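Long-range contacts in beta-n-acetylhexosaminidase (PDB 4AZC), which probably hydrolyses terminal beta-linked N-acetylhexosamine residues from glycans, as a glycoside hydrolase of family 20 with a TIM-barrel catalytic domain: residues Ala138-Val143 and Glu183-Ala188; Val245-Trp250 and Lys268-Leu273; Tyr280-Gln285 and Ala330-Ala335. All coordinates share one frame; numbering follows the deposited sequence.

All three contacts lie in the TIM barrel and each includes at least one residue of the pocket that holds the ligand NGW. Their centres stand 22 to 26 Å apart, yet they converge on the ligand. Trp250 joins them: its CH2 lies 4.0 Å from Glu183 OE2 of interaction 1, and its CB packs 3.0 Å from Tyr280 OH of interaction 3. Interactions 1 and 3 do not touch, their nearest atoms being about 7 Å apart, and they meet the ligand at different atoms. Interaction 2 is a strand pair of the barrel wall; interaction 3 joins strand 281-282 and the turn after it to the loop following strand 321-329, and interaction 1 reaches outward from the pocket through the loop after strand 176-180.

Interaction 1 of 3, residues Ala138-Val143 and Glu183-Ala188; sequences AHFDKV and EYANDA. With NGW ((2S,3aR,5R,6S,7R,7aR)-5-(hydroxymethyl)-2-methyl-2,3a,5,6,7,7a-hexahydro-1H-pyrano[3,2-d][1,3]thiazole-6,7-diol), chain K.
Phe140 lies against the loop Tyr184-Ala188 along most of its length. Its CB rests 3.4 Å from Ala188 O. With CG anti to the carbonyl carbon (chi1 -63°), the ring swings back along the loop: CD2 meets Ala185 CB, and CE2 lies between that methyl (3.9 Å from Ala185 CB) and Tyr184 CE2, at 3.7 Å. CZ, the tip, just reaches the same Tyr184 carbon. The two aromatic side chains cross at about a right angle and touch edge to edge. Ala138 CB packs 3.7 Å from Tyr184 OH. One backbone bond ties the turn down, Asp141 N to Ala188 O (2.9 Å). On the outer side, Lys142 lays its methylene chain beside Asp187 O; its NZ stays 4.9 Å from Asp187 OD2, whose carboxylate is bonded to Ser144 and Lys145 instead. At the inner end of the loop, Glu183 OE1 accepts a weak hydrogen bond from ligand N2 and is also hydrogen-bonded to His120 NE2. The contact thus joins the end of strand 137-139 to the loop after barrel strand 176-180, with helix 193-199 closing over the rings through Trp194, Leu197 and Tyr196.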
loop_
_atom_site.group_PDB
_atom_site.type_symbol
_atom_site.label_atom_id
_atom_site.label_comp_id
_atom_site.label_asym_id
_atom_site.label_seq_id
_atom_site.Cartn_x
_atom_site.Cartn_y
_atom_site.Cartn_z
ATOM N N ALA B 138 1.101 14.031 -20.874
ATOM C CA ALA B 138 1.959 15.188 -20.688
ATOM C C ALA B 138 3.034 15.193 -21.771
ATOM O O ALA B 138 3.406 14.141 -22.307
ATOM C CB ALA B 138 2.588 15.162 -19.303
ATOM N N HIS B 139 3.535 16.383 -22.080
ATOM C CA HIS B 139 4.439 16.575 -23.201
ATOM C C HIS B 139 5.541 17.546 -22.805
ATOM O O HIS B 139 5.274 18.729 -22.637
ATOM C CB HIS B 139 3.637 17.142 -24.380
ATOM C CG HIS B 139 4.394 17.196 -25.670
ATOM N ND1 HIS B 139 3.763 17.332 -26.890
ATOM C CD2 HIS B 139 5.720 17.129 -25.938
ATOM C CE1 HIS B 139 4.668 17.349 -27.852
ATOM N NE2 HIS B 139 5.862 17.227 -27.302
ATOM N N PHE B 140 6.766 17.041 -22.648
ATOM C CA PHE B 140 7.935 17.878 -22.305
ATOM C C PHE B 140 9.137 17.671 -23.262
ATOM O O PHE B 140 9.063 18.101 -24.405
ATOM C CB PHE B 140 8.316 17.707 -20.826
ATOM C CG PHE B 140 7.245 18.164 -19.867
ATOM C CD1 PHE B 140 6.928 19.522 -19.747
ATOM C CD2 PHE B 140 6.550 17.240 -19.088
ATOM C CE1 PHE B 140 5.939 19.953 -18.872
ATOM C CE2 PHE B 140 5.556 17.662 -18.209
ATOM C CZ PHE B 140 5.252 19.023 -18.096
ATOM N N ASP B 141 10.221 17.027 -22.817
ATOM C CA ASP B 141 11.347 16.669 -23.715
ATOM C C ASP B 141 10.855 15.745 -24.813
ATOM O O ASP B 141 11.464 15.638 -25.879
ATOM C CB ASP B 141 12.463 15.918 -22.976
ATOM C CG ASP B 141 13.206 16.771 -21.961
ATOM O OD1 ASP B 141 13.024 18.009 -21.930
ATOM O OD2 ASP B 141 14.000 16.183 -21.194
ATOM N N LYS B 142 9.769 15.040 -24.505
ATOM C CA LYS B 142 9.105 14.127 -25.421
ATOM C C LYS B 142 7.700 13.926 -24.882
ATOM O O LYS B 142 7.383 14.407 -23.792
ATOM C CB LYS B 142 9.845 12.792 -25.475
ATOM C CG LYS B 142 10.173 12.225 -24.109
ATOM C CD LYS B 142 11.118 11.044 -24.196
ATOM C CE LYS B 142 10.359 9.734 -24.235
ATOM N NZ LYS B 142 11.206 8.627 -23.705
ATOM N N VAL B 143 6.856 13.242 -25.649
ATOM C CA VAL B 143 5.527 12.874 -25.175
ATOM C C VAL B 143 5.679 11.785 -24.127
ATOM O O VAL B 143 6.312 10.759 -24.378
ATOM C CB VAL B 143 4.624 12.375 -26.311
ATOM C CG1 VAL B 143 3.198 12.127 -25.798
ATOM C CG2 VAL B 143 4.609 13.383 -27.458
ATOM N N GLU B 183 6.657 10.973 -8.570
ATOM C CA GLU B 183 7.436 11.017 -9.827
ATOM C C GLU B 183 6.687 11.512 -11.095
ATOM O O GLU B 183 6.668 10.809 -12.121
ATOM C CB GLU B 183 8.113 9.646 -10.071
ATOM C CG GLU B 183 9.154 9.269 -9.000
ATOM C CD GLU B 183 9.803 7.896 -9.189
ATOM O OE1 GLU B 183 9.144 6.938 -9.668
ATOM O OE2 GLU B 183 10.994 7.771 -8.834
ATOM N N TYR B 184 6.090 12.709 -11.030
ATOM C CA TYR B 184 5.467 13.353 -12.210
ATOM C C TYR B 184 6.394 13.372 -13.428
ATOM O O TYR B 184 7.554 13.782 -13.325
ATOM C CB TYR B 184 4.981 14.794 -11.918
ATOM C CG TYR B 184 4.066 15.333 -13.022
ATOM C CD1 TYR B 184 2.690 15.099 -12.989
ATOM C CD2 TYR B 184 4.584 16.026 -14.113
ATOM C CE1 TYR B 184 1.841 15.557 -14.009
ATOM C CE2 TYR B 184 3.748 16.489 -15.148
ATOM C CZ TYR B 184 2.379 16.250 -15.087
ATOM O OH TYR B 184 1.542 16.693 -16.099
ATOM N N ALA B 185 5.865 12.911 -14.566
ATOM C CA ALA B 185 6.559 12.875 -15.866
ATOM C C ALA B 185 8.071 12.579 -15.865
ATOM O O ALA B 185 8.819 13.195 -16.640
ATOM C CB ALA B 185 6.262 14.158 -16.659
ATOM N N ASN B 186 8.521 11.634 -15.037
ATOM C CA ASN B 186 9.964 11.358 -14.970
ATOM C C ASN B 186 10.575 10.931 -16.326
ATOM O O ASN B 186 11.683 11.361 -16.670
ATOM C CB ASN B 186 10.377 10.472 -13.761
ATOM C CG ASN B 186 9.707 9.073 -13.743
ATOM O OD1 ASN B 186 8.798 8.773 -14.520
ATOM N ND2 ASN B 186 10.163 8.223 -12.825
ATOM N N ASP B 187 9.814 10.160 -17.106
ATOM C CA ASP B 187 10.240 9.648 -18.423
ATOM C C ASP B 187 10.406 10.734 -19.480
ATOM O O ASP B 187 11.058 10.515 -20.509
ATOM C CB ASP B 187 9.249 8.585 -18.943
ATOM C CG ASP B 187 7.908 9.186 -19.404
ATOM O OD1 ASP B 187 7.312 10.007 -18.672
ATOM O OD2 ASP B 187 7.444 8.826 -20.500
ATOM N N ALA B 188 9.798 11.891 -19.245
ATOM C CA ALA B 188 9.736 12.932 -20.265
ATOM C C ALA B 188 10.554 14.164 -19.902
ATOM O O ALA B 188 10.543 15.144 -20.638
ATOM C CB ALA B 188 8.281 13.314 -20.552
HETATM O O4 NGW K . 9.317 1.282 -8.285
HETATM C C4 NGW K . 9.824 2.563 -7.943
HETATM C C3 NGW K . 8.668 3.502 -7.625
HETATM C C5 NGW K . 10.726 2.428 -6.713
HETATM O O3 NGW K . 7.792 3.583 -8.755
HETATM C C2 NGW K . 9.216 4.898 -7.232
HETATM N N2 NGW K . 8.160 5.752 -6.636
HETATM C C1 NGW K . 10.326 4.798 -6.155
HETATM C C7 NGW K . 7.766 5.200 -5.325
HETATM C C8 NGW K . 7.154 6.311 -4.476
HETATM S S1 NGW K . 9.334 4.577 -4.623
HETATM O O5 NGW K . 11.292 3.723 -6.428
HETATM C C6 NGW K . 11.883 1.436 -6.956
HETATM O O6 NGW K . 12.655 1.852 -8.091
#

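Interaction 2 of 3, residues Val245-Trp250 and Lys268-Leu273; sequences VLISYW and KGYKFL. With NGW ((2S,3aR,5R,6S,7R,7aR)-5-(hydroxymethyl)-2-methyl-2,3a,5,6,7,7a-hexahydro-1H-pyrano[3,2-d][1,3]thiazole-6,7-diol), chain K.
Ile247 fits between Tyr270 and Phe272, and this is the tight part of the contact. Its CG1 presses to 3.5 Å from Tyr270 CD1, meeting that ring obliquely, while its CB sits at the edge of the Phe272 ring, 3.7 Å from CD1. With CG1 anti to the carbonyl carbon and CG2 anti to the backbone N (chi1 -57°), one branch is directed to each aromatic. Phe272 is shared further: Tyr249 runs alongside it and turns its ring edge toward the Phe272 face, an offset edge-to-face pair with planes at 76°. Helix 262-267 packs on these two rings. Beneath them the strands pair in parallel: Ile247 N bonds Lys271 O, Leu273 N bonds Ile247 O (2.8 Å), and Tyr249 N reaches Leu273 O in a longer bond (3.3 Å). On the other face of the sheet the Leu246 CD1 methyl rests against the backbone of Lys271-Leu273.

Toward Val245 and Lys271 the pairing opens. Val245 O and Lys271 N stand 4.8 Å apart, and a water takes the place of the next rung, donating to Val245 O and accepting from Lys271 N. Val245 O also lies in the plane of the Tyr270 ring, 3.3 Å from CD1, and Lys271 carries its amine away from the strand pair into an exposed position.

Beyond the other end of strand 246-249, Trp250 turns one face to the ligand, with S1 centred over it 3.6 Å above the plane; its NE1 is held by Asp229. The chemistry is therefore divided: backbone bonds and apolar packing build a largely buried barrel wall, one water fills in where the strands part, and an aromatic platform just past the strand end receives the sulfur-containing ring.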
loop_
_atom_site.group_PDB
_atom_site.type_symbol
_atom_site.label_atom_id
_atom_site.label_comp_id
_atom_site.label_asym_id
_atom_site.label_seq_id
_atom_site.Cartn_x
_atom_site.Cartn_y
_atom_site.Cartn_z
ATOM N N VAL B 245 -3.756 14.707 4.353
ATOM C CA VAL B 245 -3.178 13.589 3.617
ATOM C C VAL B 245 -2.108 12.914 4.476
ATOM O O VAL B 245 -1.198 13.586 4.977
ATOM C CB VAL B 245 -2.546 14.059 2.278
ATOM C CG1 VAL B 245 -1.896 12.891 1.543
ATOM C CG2 VAL B 245 -3.583 14.749 1.382
ATOM N N LEU B 246 -2.225 11.598 4.641
ATOM C CA LEU B 246 -1.153 10.785 5.201
ATOM C C LEU B 246 -0.031 10.681 4.171
ATOM O O LEU B 246 -0.238 10.199 3.063
ATOM C CB LEU B 246 -1.668 9.383 5.576
ATOM C CG LEU B 246 -0.672 8.310 6.031
ATOM C CD1 LEU B 246 -0.041 8.680 7.371
ATOM C CD2 LEU B 246 -1.349 6.959 6.132
ATOM N N ILE B 247 1.161 11.132 4.541
ATOM C CA ILE B 247 2.300 11.125 3.637
ATOM C C ILE B 247 3.112 9.847 3.742
ATOM O O ILE B 247 3.669 9.545 4.791
ATOM C CB ILE B 247 3.240 12.331 3.907
ATOM C CG1 ILE B 247 2.476 13.655 3.787
ATOM C CG2 ILE B 247 4.426 12.301 2.962
ATOM C CD1 ILE B 247 1.854 13.912 2.414
ATOM N N SER B 248 3.179 9.103 2.642
ATOM C CA SER B 248 4.141 8.012 2.513
ATOM C C SER B 248 5.493 8.630 2.117
ATOM O O SER B 248 5.721 8.968 0.945
ATOM C CB SER B 248 3.664 6.984 1.476
ATOM O OG SER B 248 4.571 5.900 1.360
ATOM N N TYR B 249 6.368 8.820 3.108
ATOM C CA TYR B 249 7.654 9.488 2.874
ATOM C C TYR B 249 8.769 8.479 2.657
ATOM O O TYR B 249 9.083 7.713 3.557
ATOM C CB TYR B 249 8.025 10.452 4.012
ATOM C CG TYR B 249 9.080 11.452 3.564
ATOM C CD1 TYR B 249 10.414 11.062 3.378
ATOM C CD2 TYR B 249 8.739 12.767 3.294
ATOM C CE1 TYR B 249 11.381 11.971 2.953
ATOM C CE2 TYR B 249 9.706 13.687 2.864
ATOM C CZ TYR B 249 11.013 13.280 2.691
ATOM O OH TYR B 249 11.947 14.183 2.263
ATOM N N TRP B 250 9.377 8.510 1.468
ATOM C CA TRP B 250 10.364 7.497 1.064
ATOM C C TRP B 250 11.742 8.046 0.708
ATOM O O TRP B 250 12.720 7.316 0.749
ATOM C CB TRP B 250 9.830 6.650 -0.111
ATOM C CG TRP B 250 9.747 7.396 -1.404
ATOM C CD1 TRP B 250 8.780 8.299 -1.774
ATOM C CD2 TRP B 250 10.661 7.314 -2.508
ATOM N NE1 TRP B 250 9.040 8.782 -3.033
ATOM C CE2 TRP B 250 10.185 8.194 -3.510
ATOM C CE3 TRP B 250 11.836 6.588 -2.747
ATOM C CZ2 TRP B 250 10.843 8.362 -4.734
ATOM C CZ3 TRP B 250 12.493 6.760 -3.968
ATOM C CH2 TRP B 250 11.990 7.637 -4.944
ATOM N N LYS B 268 4.447 21.527 8.533
ATOM C CA LYS B 268 3.144 21.824 7.928
ATOM C C LYS B 268 2.032 20.959 8.522
ATOM O O LYS B 268 0.883 21.055 8.108
ATOM C CB LYS B 268 3.186 21.661 6.401
ATOM C CG LYS B 268 4.046 22.700 5.689
ATOM C CD LYS B 268 3.465 24.104 5.842
ATOM C CE LYS B 268 4.265 25.124 5.054
ATOM N NZ LYS B 268 3.689 26.497 5.223
ATOM N N GLY B 269 2.384 20.121 9.497
ATOM C CA GLY B 269 1.403 19.350 10.237
ATOM C C GLY B 269 1.170 17.942 9.713
ATOM O O GLY B 269 0.286 17.239 10.200
ATOM N N TYR B 270 1.965 17.511 8.738
ATOM C CA TYR B 270 1.796 16.169 8.193
ATOM C C TYR B 270 2.241 15.067 9.130
ATOM O O TYR B 270 3.086 15.241 9.986
ATOM C CB TYR B 270 2.471 16.010 6.834
ATOM C CG TYR B 270 1.790 16.790 5.738
ATOM C CD1 TYR B 270 0.650 16.293 5.117
ATOM C CD2 TYR B 270 2.278 18.031 5.338
ATOM C CE1 TYR B 270 0.004 17.009 4.120
ATOM C CE2 TYR B 270 1.646 18.755 4.335
ATOM C CZ TYR B 270 0.511 18.230 3.729
ATOM O OH TYR B 270 -0.126 18.938 2.745
ATOM N N LYS B 271 1.642 13.920 8.888
ATOM C CA LYS B 271 1.727 12.703 9.641
ATOM C C LYS B 271 2.389 11.794 8.595
ATOM O O LYS B 271 2.037 11.858 7.416
ATOM C CB LYS B 271 0.264 12.297 9.824
ATOM C CG LYS B 271 -0.193 11.568 11.047
ATOM C CD LYS B 271 -1.737 11.492 10.917
ATOM C CE LYS B 271 -2.411 10.787 12.072
ATOM N NZ LYS B 271 -2.301 11.568 13.344
ATOM N N PHE B 272 3.362 10.974 8.993
ATOM C CA PHE B 272 4.059 10.128 8.017
ATOM C C PHE B 272 3.805 8.636 8.179
ATOM O O PHE B 272 3.703 8.125 9.293
ATOM C CB PHE B 272 5.577 10.336 8.059
ATOM C CG PHE B 272 6.012 11.751 7.818
ATOM C CD1 PHE B 272 5.778 12.370 6.589
ATOM C CD2 PHE B 272 6.694 12.453 8.803
ATOM C CE1 PHE B 272 6.186 13.677 6.359
ATOM C CE2 PHE B 272 7.115 13.773 8.579
ATOM C CZ PHE B 272 6.865 14.377 7.364
ATOM N N LEU B 273 3.732 7.938 7.053
ATOM C CA LEU B 273 3.928 6.502 7.055
ATOM C C LEU B 273 5.342 6.311 6.536
ATOM O O LEU B 273 5.591 6.524 5.346
ATOM C CB LEU B 273 2.900 5.787 6.160
ATOM C CG LEU B 273 3.002 4.255 6.038
ATOM C CD1 LEU B 273 2.786 3.546 7.394
ATOM C CD2 LEU B 273 1.998 3.735 5.008
HETATM O O4 NGW K . 9.317 1.282 -8.285
HETATM C C4 NGW K . 9.824 2.563 -7.943
HETATM C C3 NGW K . 8.668 3.502 -7.625
HETATM C C5 NGW K . 10.726 2.428 -6.713
HETATM O O3 NGW K . 7.792 3.583 -8.755
HETATM C C2 NGW K . 9.216 4.898 -7.232
HETATM N N2 NGW K . 8.160 5.752 -6.636
HETATM C C1 NGW K . 10.326 4.798 -6.155
HETATM C C7 NGW K . 7.766 5.200 -5.325
HETATM C C8 NGW K . 7.154 6.311 -4.476
HETATM S S1 NGW K . 9.334 4.577 -4.623
HETATM O O5 NGW K . 11.292 3.723 -6.428
HETATM C C6 NGW K . 11.883 1.436 -6.956
HETATM O O6 NGW K . 12.655 1.852 -8.091
HETATM O O HOH W 1 -1.231 14.174 7.477
#

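Interaction 3 of 3, residues Tyr280-Gln285 and Ala330-Ala335; sequences YYILGQ and ADRPSA. With NGW ((2S,3aR,5R,6S,7R,7aR)-5-(hydroxymethyl)-2-methyl-2,3a,5,6,7,7a-hexahydro-1H-pyrano[3,2-d][1,3]thiazole-6,7-diol), chain K.
The Arg332 guanidinium and the Gln285 amide meet with their planes 36° apart. Gln285 OE1 lies at the guanidinium edge, only 7° out of its plane, and accepts from Arg332 NH2 at 2.7 Å. Gly284 CA and Gln285 N also border that edge. A water sits over one face, offset toward the rim, and Leu283 O approaches obliquely, taking a weak bond from Arg332 NH1. Arg332 was modelled in two conformers, so these bonds describe one of them. A bend at chi3 (-90°) brings its tip back over the type II turn Ile282-Gln285. The water bridges Leu283 O to Arg332 N and O, binding that turn to the type I turn Arg332-Ala335. Leu283 CB packs 4.0 Å from Ala335 CB beside Gly284, whose positive phi suits the third position of its turn.

Asp331 faces the pyranose part of the ligand: its carboxylate takes one hydroxyl on each oxygen, O4 on OD1 and O6 on OD2, both at 2.6 Å. Ile282 CG1 packs 3.7 Å from ligand C6, and Tyr280 OH lies 3.0 Å from S1. A carboxylate just past strand 321-329 holding O4 and O6, with Ile282 of strand 281-282 against C6, is consistent with the terminal-sugar (-1) subsite of family 20 hexosaminidases.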
loop_
_atom_site.group_PDB
_atom_site.type_symbol
_atom_site.label_atom_id
_atom_site.label_comp_id
_atom_site.label_asym_id
_atom_site.label_seq_id
_atom_site.Cartn_x
_atom_site.Cartn_y
_atom_site.Cartn_z
ATOM N N TYR B 280 13.767 -0.922 0.382
ATOM C CA TYR B 280 13.267 -1.336 -0.938
ATOM C C TYR B 280 13.914 -2.584 -1.483
ATOM O O TYR B 280 15.125 -2.746 -1.415
ATOM C CB TYR B 280 13.508 -0.238 -1.990
ATOM C CG TYR B 280 12.533 0.893 -1.931
ATOM C CD1 TYR B 280 11.603 0.988 -0.887
ATOM C CD2 TYR B 280 12.561 1.902 -2.885
ATOM C CE1 TYR B 280 10.708 2.042 -0.816
ATOM C CE2 TYR B 280 11.656 2.965 -2.817
ATOM C CZ TYR B 280 10.737 3.024 -1.774
ATOM O OH TYR B 280 9.837 4.064 -1.690
ATOM N N TYR B 281 13.091 -3.433 -2.080
ATOM C CA TYR B 281 13.582 -4.500 -2.930
ATOM C C TYR B 281 12.827 -4.483 -4.257
ATOM O O TYR B 281 11.599 -4.521 -4.281
ATOM C CB TYR B 281 13.469 -5.867 -2.252
ATOM C CG TYR B 281 13.826 -7.005 -3.187
ATOM C CD1 TYR B 281 15.044 -7.008 -3.879
ATOM C CD2 TYR B 281 12.945 -8.072 -3.388
ATOM C CE1 TYR B 281 15.377 -8.035 -4.751
ATOM C CE2 TYR B 281 13.270 -9.118 -4.265
ATOM C CZ TYR B 281 14.486 -9.087 -4.935
ATOM O OH TYR B 281 14.821 -10.107 -5.786
ATOM N N ILE B 282 13.590 -4.409 -5.344
ATOM C CA ILE B 282 13.063 -4.390 -6.703
ATOM C C ILE B 282 13.292 -5.786 -7.255
ATOM O O ILE B 282 14.431 -6.262 -7.290
ATOM C CB ILE B 282 13.802 -3.345 -7.596
ATOM C CG1 ILE B 282 13.401 -1.916 -7.227
ATOM C CG2 ILE B 282 13.533 -3.588 -9.101
ATOM C CD1 ILE B 282 14.302 -1.255 -6.210
ATOM N N LEU B 283 12.217 -6.445 -7.674
ATOM C CA LEU B 283 12.320 -7.824 -8.143
ATOM C C LEU B 283 13.467 -8.003 -9.139
ATOM O O LEU B 283 13.560 -7.273 -10.125
ATOM C CB LEU B 283 10.990 -8.310 -8.737
ATOM C CG LEU B 283 9.731 -8.224 -7.869
ATOM C CD1 LEU B 283 8.558 -8.869 -8.588
ATOM C CD2 LEU B 283 9.936 -8.846 -6.489
ATOM N N GLY B 284 14.349 -8.959 -8.844
ATOM C CA GLY B 284 15.463 -9.319 -9.730
ATOM C C GLY B 284 16.669 -8.398 -9.699
ATOM O O GLY B 284 17.630 -8.622 -10.434
ATOM N N GLN B 285 16.631 -7.363 -8.862
ATOM C CA GLN B 285 17.768 -6.451 -8.726
ATOM C C GLN B 285 18.925 -7.171 -8.052
ATOM O O GLN B 285 18.750 -7.813 -7.016
ATOM C CB GLN B 285 17.400 -5.206 -7.909
ATOM C CG GLN B 285 18.462 -4.099 -7.926
ATOM C CD GLN B 285 18.246 -3.092 -9.045
ATOM O OE1 GLN B 285 17.263 -3.167 -9.776
ATOM N NE2 GLN B 285 19.161 -2.138 -9.174
ATOM N N ALA B 330 8.324 -3.656 -8.697
ATOM C CA ALA B 330 8.465 -4.486 -9.886
ATOM C C ALA B 330 8.874 -3.685 -11.126
ATOM O O ALA B 330 8.306 -3.874 -12.211
ATOM C CB ALA B 330 7.174 -5.270 -10.126
ATOM N N ASP B 331 9.877 -2.818 -10.964
ATOM C CA ASP B 331 10.344 -1.905 -12.039
ATOM C C ASP B 331 10.501 -2.611 -13.392
ATOM O O ASP B 331 10.137 -2.064 -14.440
ATOM C CB ASP B 331 11.650 -1.199 -11.647
ATOM C CG ASP B 331 11.492 -0.273 -10.440
ATOM O OD1 ASP B 331 10.627 -0.523 -9.568
ATOM O OD2 ASP B 331 12.249 0.716 -10.350
ATOM N N ARG B 332 11.048 -3.824 -13.330
ATOM C CA ARG B 332 11.112 -4.730 -14.463
ATOM C C ARG B 332 10.091 -5.844 -14.188
ATOM O O ARG B 332 10.402 -6.831 -13.526
ATOM C CB ARG B 332 12.536 -5.291 -14.598
ATOM C CG ARG B 332 13.596 -4.234 -14.932
ATOM C CD ARG B 332 15.015 -4.745 -14.694
ATOM N NE ARG B 332 15.489 -4.487 -13.332
ATOM C CZ ARG B 332 15.509 -5.388 -12.353
ATOM N NH1 ARG B 332 15.087 -6.628 -12.562
ATOM N NH2 ARG B 332 15.961 -5.050 -11.160
ATOM N N PRO B 333 8.846 -5.675 -14.677
ATOM C CA PRO B 333 7.817 -6.641 -14.258
ATOM C C PRO B 333 8.016 -8.067 -14.760
ATOM O O PRO B 333 7.357 -8.978 -14.253
ATOM C CB PRO B 333 6.516 -6.046 -14.809
ATOM C CG PRO B 333 6.955 -5.151 -15.945
ATOM C CD PRO B 333 8.284 -4.604 -15.532
ATOM N N SER B 334 8.901 -8.266 -15.741
ATOM C CA SER B 334 9.162 -9.625 -16.236
ATOM C C SER B 334 10.066 -10.423 -15.294
ATOM O O SER B 334 10.103 -11.648 -15.379
ATOM C CB SER B 334 9.705 -9.635 -17.678
ATOM O OG SER B 334 10.965 -9.001 -17.748
ATOM N N ALA B 335 10.773 -9.739 -14.391
ATOM C CA ALA B 335 11.587 -10.415 -13.365
ATOM C C ALA B 335 10.754 -11.448 -12.593
ATOM O O ALA B 335 9.538 -11.284 -12.447
ATOM C CB ALA B 335 12.202 -9.402 -12.414
HETATM O O4 NGW K . 9.317 1.282 -8.285
HETATM C C4 NGW K . 9.824 2.563 -7.943
HETATM C C3 NGW K . 8.668 3.502 -7.625
HETATM C C5 NGW K . 10.726 2.428 -6.713
HETATM O O3 NGW K . 7.792 3.583 -8.755
HETATM C C2 NGW K . 9.216 4.898 -7.232
HETATM N N2 NGW K . 8.160 5.752 -6.636
HETATM C C1 NGW K . 10.326 4.798 -6.155
HETATM C C7 NGW K . 7.766 5.200 -5.325
HETATM C C8 NGW K . 7.154 6.311 -4.476
HETATM S S1 NGW K . 9.334 4.577 -4.623
HETATM O O5 NGW K . 11.292 3.723 -6.428
HETATM C C6 NGW K . 11.883 1.436 -6.956
HETATM O O6 NGW K . 12.655 1.852 -8.091
HETATM O O HOH W 2 11.481 -5.908 -11.296
#